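Local coordinates for protein chinitase A (Streptomyces coelicolor, PDB 3EBV) that probably hydrolyses internal glycosidic bonds of chitin, this chain being the family 18 glycoside hydrolase catalytic domain of a longer secreted protein, at residues D154-Q159 with T203-I208; M148-I153 with G160-T165; L244-K249 with F256-T261. One frame throughout, in Å; residues are numbered along the deposited sequence.

Contact 1: residues D154-Q159 with T203-I208; sequences DMQSTQ and TALACI
The irregular backbone of 154-159 passes beside the helical 203-208 at a distance, its nearest alpha carbons, S157 CA and I208 CA, being 7.0 Å apart. No direct hydrogen bond links the two segments. Instead, one water spans the backbones, 2.9 Å from M155 O and likewise 2.9 Å from L205 O. I208 carries most of the contact (71 of the 166 Å² buried), laying its methyls against backbone carbonyls of the loop. With chi1 at -59° its CG1 lies beside the backbone N and CG2 anti to it; CG2 approaches M155 O to 3.6 Å, while the extended CG1-CD1 arm (chi2 169°) puts I208 CD1 3.9 Å from Q156 O. The Q156 chain leaves its backbone pointing away, bends at chi2 (-74°), and brings its amide end obliquely across I208 and close to L205. On the loop side the backbone is shaped locally: S157 OG accepts from Q159 N at 3.2 Å, which makes an ST turn, and T158 OG1 donates to Q159 OE1. Selenomethionine M155 turns its side chain into the interior, against P150, Y162 and F163, and C207 is tied to C189 by a disulfide. The arrangement packs the loop after barrel strand 145-148 against helix 199-210, which follows the neighbouring strand 175-179, as in the (beta/alpha)8 TIM barrel of family 18 chitinases.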
loop_
_atom_site.group_PDB
_atom_site.type_symbol
_atom_site.label_atom_id
_atom_site.label_comp_id
_atom_site.label_asym_id
_atom_site.label_seq_id
_atom_site.Cartn_x
_atom_site.Cartn_y
_atom_site.Cartn_z
ATOM N N ASP A 154 3.324 -8.206 10.756
ATOM C CA ASP A 154 4.000 -8.889 9.646
ATOM C C ASP A 154 5.422 -8.382 9.385
ATOM O O ASP A 154 6.134 -8.978 8.554
ATOM C CB ASP A 154 3.176 -8.711 8.377
ATOM C CG ASP A 154 1.787 -9.332 8.476
ATOM O OD1 ASP A 154 1.697 -10.499 8.906
ATOM O OD2 ASP A 154 0.807 -8.644 8.128
HETATM N N MSE A 155 5.829 -7.288 10.045
HETATM C CA MSE A 155 7.150 -6.696 9.798
HETATM C C MSE A 155 7.885 -6.390 11.113
HETATM O O MSE A 155 8.727 -5.483 11.156
HETATM C CB MSE A 155 7.029 -5.390 9.000
HETATM C CG MSE A 155 6.207 -5.466 7.694
HETATM SE SE MSE A 155 7.155 -6.464 6.272
HETATM C CE MSE A 155 8.479 -5.160 5.844
ATOM N N GLN A 156 7.624 -7.179 12.142
ATOM C CA GLN A 156 8.291 -6.999 13.438
ATOM C C GLN A 156 9.725 -7.518 13.430
ATOM O O GLN A 156 10.537 -7.111 14.244
ATOM C CB GLN A 156 7.465 -7.662 14.535
ATOM C CG GLN A 156 6.306 -6.756 15.013
ATOM C CD GLN A 156 6.806 -5.597 15.892
ATOM O OE1 GLN A 156 7.039 -4.454 15.407
ATOM N NE2 GLN A 156 6.917 -5.867 17.162
ATOM N N SER A 157 10.030 -8.392 12.476
ATOM C CA SER A 157 11.414 -8.802 12.235
ATOM C C SER A 157 11.494 -9.293 10.799
ATOM O O SER A 157 10.464 -9.476 10.114
ATOM C CB SER A 157 11.840 -9.946 13.166
ATOM O OG SER A 157 11.239 -11.177 12.822
ATOM N N THR A 158 12.721 -9.554 10.365
ATOM C CA THR A 158 12.971 -10.034 9.008
ATOM C C THR A 158 12.420 -11.429 8.807
ATOM O O THR A 158 12.345 -11.878 7.680
ATOM C CB THR A 158 14.458 -10.018 8.657
ATOM O OG1 THR A 158 15.143 -10.865 9.581
ATOM C CG2 THR A 158 15.036 -8.609 8.722
ATOM N N GLN A 159 11.992 -12.066 9.893
ATOM C CA GLN A 159 11.355 -13.376 9.851
ATOM C C GLN A 159 9.849 -13.323 9.558
ATOM O O GLN A 159 9.252 -14.347 9.341
ATOM C CB GLN A 159 11.619 -14.150 11.176
ATOM C CG GLN A 159 13.108 -14.227 11.584
ATOM C CD GLN A 159 13.984 -14.654 10.424
ATOM O OE1 GLN A 159 14.946 -13.959 10.041
ATOM N NE2 GLN A 159 13.639 -15.792 9.829
ATOM N N THR A 203 8.113 6.139 13.363
ATOM C CA THR A 203 9.561 6.130 13.123
ATOM C C THR A 203 10.263 4.883 13.635
ATOM O O THR A 203 11.157 4.347 12.943
ATOM C CB THR A 203 10.227 7.407 13.745
ATOM O OG1 THR A 203 9.933 7.437 15.157
ATOM C CG2 THR A 203 9.669 8.665 13.105
ATOM N N ALA A 204 9.897 4.429 14.836
ATOM C CA ALA A 204 10.530 3.260 15.419
ATOM C C ALA A 204 10.219 1.948 14.699
ATOM O O ALA A 204 11.056 1.028 14.685
ATOM C CB ALA A 204 10.221 3.169 16.918
ATOM N N LEU A 205 8.999 1.837 14.149
ATOM C CA LEU A 205 8.665 0.628 13.389
ATOM C C LEU A 205 9.203 0.726 11.958
ATOM O O LEU A 205 9.649 -0.304 11.427
ATOM C CB LEU A 205 7.140 0.405 13.372
ATOM C CG LEU A 205 6.604 -0.352 14.596
ATOM C CD1 LEU A 205 6.841 0.350 15.923
ATOM C CD2 LEU A 205 5.092 -0.574 14.407
ATOM N N ALA A 206 9.168 1.909 11.326
ATOM C CA ALA A 206 9.810 2.057 10.001
ATOM C C ALA A 206 11.294 1.716 10.085
ATOM O O ALA A 206 11.853 1.097 9.173
ATOM C CB ALA A 206 9.604 3.445 9.454
ATOM N N CYS A 207 11.921 2.073 11.193
ATOM C CA CYS A 207 13.345 1.757 11.415
ATOM C C CYS A 207 13.636 0.251 11.274
ATOM O O CYS A 207 14.713 -0.142 10.806
ATOM C CB CYS A 207 13.671 2.243 12.848
ATOM S SG CYS A 207 15.320 1.847 13.443
ATOM N N ILE A 208 12.719 -0.616 11.700
ATOM C CA ILE A 208 12.984 -2.057 11.602
ATOM C C ILE A 208 13.177 -2.415 10.109
ATOM O O ILE A 208 14.045 -3.232 9.766
ATOM C CB ILE A 208 11.800 -2.898 12.165
ATOM C CG1 ILE A 208 11.520 -2.567 13.633
ATOM C CG2 ILE A 208 12.057 -4.395 12.011
ATOM C CD1 ILE A 208 10.218 -3.176 14.123
HETATM O O HOH W 1 8.179 -2.690 10.717
#

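Contact 2: residues M148-I153 with G160-T165; sequences MAPQTI and GGYFQT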
loop_
_atom_site.group_PDB
_atom_site.type_symbol
_atom_site.label_atom_id
_atom_site.label_comp_id
_atom_site.label_asym_id
_atom_site.label_seq_id
_atom_site.Cartn_x
_atom_site.Cartn_y
_atom_site.Cartn_z
HETATM N N MSE A 148 3.318 -3.716 -1.266
HETATM C CA MSE A 148 2.766 -4.622 -0.260
HETATM C C MSE A 148 2.289 -3.762 0.887
HETATM O O MSE A 148 2.918 -2.721 1.153
HETATM C CB MSE A 148 3.825 -5.594 0.257
HETATM C CG MSE A 148 4.530 -6.350 -0.901
HETATM SE SE MSE A 148 5.842 -7.638 -0.176
HETATM C CE MSE A 148 4.645 -9.183 -0.067
ATOM N N ALA A 149 1.217 -4.210 1.535
ATOM C CA ALA A 149 0.618 -3.456 2.652
ATOM C C ALA A 149 0.471 -4.386 3.870
ATOM O O ALA A 149 -0.630 -4.697 4.339
ATOM C CB ALA A 149 -0.756 -2.873 2.242
ATOM N N PRO A 150 1.611 -4.831 4.426
ATOM C CA PRO A 150 1.555 -5.667 5.637
ATOM C C PRO A 150 0.894 -4.940 6.805
ATOM O O PRO A 150 0.889 -3.703 6.837
ATOM C CB PRO A 150 3.048 -5.847 6.004
ATOM C CG PRO A 150 3.774 -4.691 5.303
ATOM C CD PRO A 150 2.997 -4.482 4.012
ATOM N N GLN A 151 0.368 -5.734 7.737
ATOM C CA GLN A 151 0.011 -5.225 9.060
ATOM C C GLN A 151 1.274 -5.179 9.922
ATOM O O GLN A 151 2.329 -5.769 9.590
ATOM C CB GLN A 151 -1.057 -6.132 9.669
ATOM C CG GLN A 151 -2.381 -6.001 8.927
ATOM C CD GLN A 151 -3.415 -6.905 9.528
ATOM O OE1 GLN A 151 -4.134 -6.507 10.451
ATOM N NE2 GLN A 151 -3.466 -8.147 9.056
ATOM N N THR A 152 1.206 -4.465 11.067
ATOM C CA THR A 152 2.423 -4.298 11.840
ATOM C C THR A 152 3.005 -5.644 12.310
ATOM O O THR A 152 4.222 -5.808 12.410
ATOM C CB THR A 152 2.173 -3.354 13.052
ATOM O OG1 THR A 152 1.089 -3.881 13.830
ATOM C CG2 THR A 152 1.892 -1.974 12.577
ATOM N N ILE A 153 2.134 -6.598 12.617
ATOM C CA ILE A 153 2.604 -7.923 13.072
ATOM C C ILE A 153 3.423 -8.662 12.010
ATOM O O ILE A 153 4.167 -9.623 12.337
ATOM C CB ILE A 153 1.441 -8.847 13.483
ATOM C CG1 ILE A 153 0.438 -9.030 12.328
ATOM C CG2 ILE A 153 0.793 -8.296 14.737
ATOM C CD1 ILE A 153 -0.691 -10.013 12.638
ATOM N N GLY A 160 9.221 -12.147 9.601
ATOM C CA GLY A 160 7.783 -12.081 9.291
ATOM C C GLY A 160 7.557 -12.556 7.859
ATOM O O GLY A 160 8.416 -12.341 7.012
ATOM N N GLY A 161 6.396 -13.145 7.580
ATOM C CA GLY A 161 6.137 -13.667 6.219
ATOM C C GLY A 161 6.207 -12.589 5.155
ATOM O O GLY A 161 6.868 -12.770 4.115
ATOM N N TYR A 162 5.539 -11.448 5.375
ATOM C CA TYR A 162 5.699 -10.317 4.461
ATOM C C TYR A 162 7.157 -9.849 4.334
ATOM O O TYR A 162 7.629 -9.526 3.253
ATOM C CB TYR A 162 4.820 -9.114 4.889
ATOM C CG TYR A 162 3.426 -9.105 4.320
ATOM C CD1 TYR A 162 2.392 -9.789 4.953
ATOM C CD2 TYR A 162 3.164 -8.376 3.166
ATOM C CE1 TYR A 162 1.058 -9.771 4.414
ATOM C CE2 TYR A 162 1.852 -8.309 2.635
ATOM C CZ TYR A 162 0.828 -9.025 3.275
ATOM O OH TYR A 162 -0.423 -8.956 2.674
ATOM N N PHE A 163 7.879 -9.780 5.466
ATOM C CA PHE A 163 9.209 -9.234 5.451
ATOM C C PHE A 163 10.126 -10.176 4.631
ATOM O O PHE A 163 10.888 -9.699 3.783
ATOM C CB PHE A 163 9.714 -9.020 6.898
ATOM C CG PHE A 163 10.732 -7.910 7.043
ATOM C CD1 PHE A 163 10.705 -7.076 8.190
ATOM C CD2 PHE A 163 11.697 -7.666 6.074
ATOM C CE1 PHE A 163 11.687 -6.033 8.338
ATOM C CE2 PHE A 163 12.678 -6.624 6.216
ATOM C CZ PHE A 163 12.646 -5.820 7.381
ATOM N N GLN A 164 10.010 -11.482 4.885
ATOM C CA GLN A 164 10.848 -12.457 4.153
ATOM C C GLN A 164 10.560 -12.365 2.654
ATOM O O GLN A 164 11.472 -12.374 1.846
ATOM C CB GLN A 164 10.557 -13.865 4.625
ATOM C CG GLN A 164 11.517 -14.899 4.022
ATOM C CD GLN A 164 12.956 -14.614 4.323
ATOM O OE1 GLN A 164 13.739 -14.164 3.431
ATOM N NE2 GLN A 164 13.337 -14.844 5.595
ATOM N N THR A 165 9.267 -12.240 2.315
ATOM C CA THR A 165 8.869 -12.138 0.904
ATOM C C THR A 165 9.451 -10.892 0.286
ATOM O O THR A 165 10.056 -10.907 -0.797
ATOM C CB THR A 165 7.345 -12.187 0.736
ATOM O OG1 THR A 165 6.839 -13.373 1.356
ATOM C CG2 THR A 165 6.932 -12.171 -0.776
#
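The Y162 ring is overlapped on one face by P150, whose CA lies 3.9 Å above the ring plane over its centre. This is packing within a beta-alpha element of the TIM barrel: 148-153 leaves strand 145-148, and G160, at the N-cap position, starts helix 161-168. The P150 contact qualifies as CH-pi, since CB is 4.0 Å from the centroid of the Y162 ring and only 25° off its normal. A second hydrophobic group arrives at the same ring, the methyl CE of selenomethionine M148, 3.6 Å from Y162 CD2. The M148 chain is extended at chi2 and then bends at chi3 (91°), which sets CE between Y162 and T165, 3.8 Å from T165 CG2. P150 thus covers one face of the buried ring, while M148 CE presses obliquely near CD2. The phenol is accounted for too: Y162 OH hydrogen-bonds L120 O, and more weakly I118 O, on strand 115-120, on and around which the DGxDxDxE signature of family 18 runs; L120 directly precedes its glutamate, probably the catalytic acid as in relatives. A149 O receives a hydrogen bond from Q179 NE2, joining this strand end to the next strand of the barrel. In the first helical turn, G161 O is gripped twice by T165, through the backbone N at 3.0 Å and through OG1 at 2.8 Å, the hydroxyl standing out of the carbonyl plane by 32°.

Contact 3: residues L244-K249 with F256-T261; sequences LDCLTK and FKPSKT
A helix packs here against the loop that follows it, on the outer part of the barrel: 244-249 lies on helix 237-249, and the loop segment 256-261 runs back beside it before strand 267-271. C246 SG, anti to the backbone N (chi1 175°), meets the P258 ring at its CD, 3.4 Å away, while the L247 side chain crosses P258 at about a right angle, L247 CD2 lying 3.9 Å from P258 CG. Further along, T261 leans against the backbone of T248 and K249, with CB 3.6 Å from T248 O; its CA makes a CA-H...O contact with L247 O at 3.4 Å, bent to 135° at the hydrogen. A water joins the backbones, donating to C246 O (2.7 Å) and to K260 O (2.8 Å) and accepting from K257 NZ, and K257 NZ also donates to P258 O in the carbonyl plane. Between the segments, cohesion thus rests on the proline packing, the T261-L247 CA-H...O contact and the water. The C246-C253 disulfide and the L247-Y262 backbone hydrogen bond pin the loop on either side, a combination that would fix its path while keeping the charged lysine amine within a local polar network.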
loop_
_atom_site.group_PDB
_atom_site.type_symbol
_atom_site.label_atom_id
_atom_site.label_comp_id
_atom_site.label_asym_id
_atom_site.label_seq_id
_atom_site.Cartn_x
_atom_site.Cartn_y
_atom_site.Cartn_z
ATOM N N LEU A 244 8.036 11.754 8.687
ATOM C CA LEU A 244 8.805 11.837 7.433
ATOM C C LEU A 244 10.072 12.680 7.637
ATOM O O LEU A 244 11.131 12.265 7.184
ATOM C CB LEU A 244 7.933 12.437 6.318
ATOM C CG LEU A 244 6.772 11.528 5.859
ATOM C CD1 LEU A 244 5.880 12.431 4.971
ATOM C CD2 LEU A 244 7.288 10.320 5.093
ATOM N N ASP A 245 9.908 13.827 8.301
ATOM C CA ASP A 245 11.067 14.709 8.613
ATOM C C ASP A 245 12.068 13.950 9.466
ATOM O O ASP A 245 13.289 14.071 9.274
ATOM C CB ASP A 245 10.604 15.947 9.355
ATOM C CG ASP A 245 9.835 16.911 8.463
ATOM O OD1 ASP A 245 9.818 16.698 7.222
ATOM O OD2 ASP A 245 9.292 17.858 9.061
ATOM N N CYS A 246 11.575 13.244 10.472
ATOM C CA CYS A 246 12.494 12.590 11.399
ATOM C C CYS A 246 13.363 11.568 10.675
ATOM O O CYS A 246 14.621 11.525 10.814
ATOM C CB CYS A 246 11.670 11.975 12.534
ATOM S SG CYS A 246 12.638 10.993 13.734
ATOM N N LEU A 247 12.726 10.749 9.844
ATOM C CA LEU A 247 13.448 9.688 9.130
ATOM C C LEU A 247 14.348 10.271 8.040
ATOM O O LEU A 247 15.447 9.764 7.849
ATOM C CB LEU A 247 12.439 8.718 8.482
ATOM C CG LEU A 247 11.704 7.862 9.539
ATOM C CD1 LEU A 247 10.417 7.204 8.902
ATOM C CD2 LEU A 247 12.583 6.773 10.108
ATOM N N THR A 248 13.875 11.299 7.318
ATOM C CA THR A 248 14.641 11.777 6.133
ATOM C C THR A 248 15.729 12.799 6.472
ATOM O O THR A 248 16.726 12.868 5.750
ATOM C CB THR A 248 13.710 12.399 5.056
ATOM O OG1 THR A 248 13.008 13.524 5.577
ATOM C CG2 THR A 248 12.713 11.326 4.517
ATOM N N LYS A 249 15.498 13.592 7.515
ATOM C CA LYS A 249 16.411 14.721 7.747
ATOM C C LYS A 249 16.693 15.018 9.208
ATOM O O LYS A 249 17.325 16.051 9.522
ATOM C CB LYS A 249 15.925 15.964 6.990
ATOM C CG LYS A 249 14.579 16.514 7.454
ATOM C CD LYS A 249 14.119 17.648 6.494
ATOM C CE LYS A 249 12.739 18.169 6.826
ATOM N NZ LYS A 249 12.358 19.460 6.108
ATOM N N PHE A 256 11.863 8.801 19.996
ATOM C CA PHE A 256 12.683 7.869 19.230
ATOM C C PHE A 256 13.487 8.594 18.146
ATOM O O PHE A 256 12.924 9.293 17.308
ATOM C CB PHE A 256 11.840 6.774 18.548
ATOM C CG PHE A 256 12.716 5.856 17.764
ATOM C CD1 PHE A 256 13.611 4.980 18.417
ATOM C CD2 PHE A 256 12.759 5.973 16.377
ATOM C CE1 PHE A 256 14.530 4.198 17.670
ATOM C CE2 PHE A 256 13.658 5.164 15.638
ATOM C CZ PHE A 256 14.537 4.301 16.284
ATOM N N LYS A 257 14.801 8.405 18.242
ATOM C CA LYS A 257 15.719 8.999 17.257
ATOM C C LYS A 257 16.401 7.914 16.438
ATOM O O LYS A 257 17.187 7.123 16.953
ATOM C CB LYS A 257 16.780 9.843 17.995
ATOM C CG LYS A 257 17.852 10.436 17.018
ATOM C CD LYS A 257 17.220 11.479 16.113
ATOM C CE LYS A 257 18.212 12.066 15.069
ATOM N NZ LYS A 257 18.545 11.039 14.009
ATOM N N PRO A 258 16.053 7.839 15.124
ATOM C CA PRO A 258 16.784 6.877 14.313
ATOM C C PRO A 258 18.289 7.142 14.333
ATOM O O PRO A 258 18.723 8.293 14.455
ATOM C CB PRO A 258 16.218 7.108 12.899
ATOM C CG PRO A 258 14.869 7.796 13.088
ATOM C CD PRO A 258 15.041 8.617 14.372
ATOM N N SER A 259 19.094 6.100 14.167
ATOM C CA SER A 259 20.533 6.316 14.154
ATOM C C SER A 259 21.011 7.047 12.927
ATOM O O SER A 259 22.034 7.725 12.968
ATOM C CB SER A 259 21.286 5.004 14.275
ATOM O OG SER A 259 20.972 4.373 15.506
ATOM N N LYS A 260 20.282 6.881 11.820
ATOM C CA LYS A 260 20.671 7.456 10.535
ATOM C C LYS A 260 19.567 8.326 9.945
ATOM O O LYS A 260 18.456 8.404 10.513
ATOM C CB LYS A 260 21.011 6.330 9.533
ATOM C CG LYS A 260 22.283 5.558 9.874
ATOM C CD LYS A 260 22.469 4.382 8.901
ATOM C CE LYS A 260 23.373 3.349 9.523
ATOM N NZ LYS A 260 24.777 3.791 9.408
ATOM N N THR A 261 19.889 9.027 8.854
ATOM C CA THR A 261 18.874 9.678 8.020
ATOM C C THR A 261 18.742 8.863 6.749
ATOM O O THR A 261 19.675 8.169 6.347
ATOM C CB THR A 261 19.215 11.121 7.620
ATOM O OG1 THR A 261 20.495 11.139 6.966
ATOM C CG2 THR A 261 19.254 12.059 8.845
HETATM O O HOH W 2 16.990 10.524 11.683
#

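Overall arrangement
Contacts 1 and 2 share one loop and lie 9 Å apart, centre to centre: segment 154-159 follows 148-153 and leads into 160-165, so M155 CG touches P150 CG at 3.5 Å and S157 O comes within 3.1 Å of F163 CD1. Helix 199-210 continues this packing outward to contact 3, whose centre is 15 Å from that of contact 1; F256 bridges them, its CZ 3.8 Å from C207 SG. Contacts 2 and 3 do not touch, their nearest atoms being about 13 Å apart. Contact 2 is the one tied to strand 115-120, through Y162 OH, and so probably relates most directly to the catalytic acids; its centre is about 11 Å from the chain centre, against 21 Å for contact 3.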